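Local coordinates for D-3-phosphoglycerate dehydrogenase (Sulfolobus tokodaii, PDB 2EKL) that probably oxidises D-3-phosphoglycerate with NAD as cofactor, the first step of serine biosynthesis, as a D-isomer specific 2-hydroxyacid dehydrogenase, at the interface of chains A and B. Residues are numbered along the deposited sequence; one frame, centred on the assembly and turned at random. Chains: chain A/B, D-3-phosphoglycerate dehydrogenase.

The interface of chains A and B. Residues chain A 108, 111-112, 279, 281; chain B 120, 124.
B:Met120 lays its terminal methyl against A:Leu108, A:Gly111 and A:Leu112, where helix 120-128 of chain B meets helix 102-118 of chain A. Dimers built around the NAD-binding domains are usual in the D-2-hydroxyacid dehydrogenase family, and this two-fold interface is probably of that kind.

The apolar packing falls into two clusters, one around each methionine. In the first, B:Met120 runs out extended as far as SD and then bends (chi3 74°), which turns CE towards the leucines. CE lies 3.7 Å from CD2 of A:Leu112, and CD1 of A:Leu108 flanks it at 3.9 Å, both leucines meeting the thioether chain at a slant. A:Gly111, lacking a side chain, lets the methyl come down on the helix backbone, with B:Met120 CE 3.8 Å from A:Gly111 C, the carbonyl carbon. The slim, flexible thioether chain can bring its methyl against both this backbone and the branched leucine ends.

The second cluster lies one helical turn further along, where B:Met124 runs alongside A:Ile279, within the short strand 278-280, and A:Thr281, in the loop just after it. Its CG is 3.9 Å from CG2 of A:Thr281, and its SD is 3.9 Å from CG2 of A:Ile279. In A:Thr281, chi1 43° puts OG1 between the backbone N and the carbonyl carbon and CG2 anti to the carbonyl carbon, facing both methionines, with B:Met120 CE 4.2 Å from CG2; threonine thus serves through its apolar branch and links the clusters.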
# COMPACT_ATOMS: atom_id res chain seq x y z
N LEU A 108 3.99 5.90 2.19
CA LEU A 108 4.58 5.33 0.99
C LEU A 108 5.30 4.03 1.35
O LEU A 108 5.31 3.09 0.56
CB LEU A 108 5.57 6.30 0.34
CG LEU A 108 6.18 5.80 -0.98
CD1 LEU A 108 5.08 5.67 -2.03
CD2 LEU A 108 7.26 6.77 -1.46
N GLY A 111 2.80 1.36 1.58
CA GLY A 111 2.33 1.10 0.23
C GLY A 111 3.32 0.24 -0.55
O GLY A 111 2.93 -0.69 -1.24
N LEU A 112 4.60 0.57 -0.44
CA LEU A 112 5.65 -0.18 -1.13
C LEU A 112 5.73 -1.61 -0.61
O LEU A 112 5.88 -2.56 -1.38
CB LEU A 112 7.01 0.52 -0.97
CG LEU A 112 7.24 1.77 -1.83
CD1 LEU A 112 8.53 2.47 -1.42
CD2 LEU A 112 7.30 1.35 -3.30
N ILE A 279 10.90 -3.19 -7.12
CA ILE A 279 9.79 -2.23 -7.21
C ILE A 279 10.36 -0.86 -6.87
O ILE A 279 10.98 -0.69 -5.82
CB ILE A 279 8.65 -2.58 -6.21
CG1 ILE A 279 7.96 -3.88 -6.61
CG2 ILE A 279 7.63 -1.45 -6.17
CD1 ILE A 279 8.76 -5.14 -6.32
N THR A 281 9.74 3.56 -6.82
CA THR A 281 8.96 4.78 -7.01
C THR A 281 10.02 5.86 -7.18
O THR A 281 11.15 5.72 -6.70
CB THR A 281 8.00 5.08 -5.84
OG1 THR A 281 8.65 4.85 -4.58
CG2 THR A 281 6.76 4.18 -5.94
N MET B 120 1.05 5.73 -7.24
CA MET B 120 2.20 4.83 -7.27
C MET B 120 2.39 4.14 -8.62
O MET B 120 3.52 3.95 -9.06
CB MET B 120 2.08 3.79 -6.16
CG MET B 120 2.30 4.37 -4.77
SD MET B 120 2.24 3.15 -3.45
CE MET B 120 3.79 2.33 -3.68
N MET B 124 5.79 4.15 -10.68
CA MET B 124 6.52 2.91 -10.94
C MET B 124 6.73 2.68 -12.43
O MET B 124 7.77 2.17 -12.85
CB MET B 124 5.79 1.72 -10.32
CG MET B 124 5.68 1.77 -8.81
SD MET B 124 4.79 0.34 -8.17
CE MET B 124 3.14 0.81 -8.47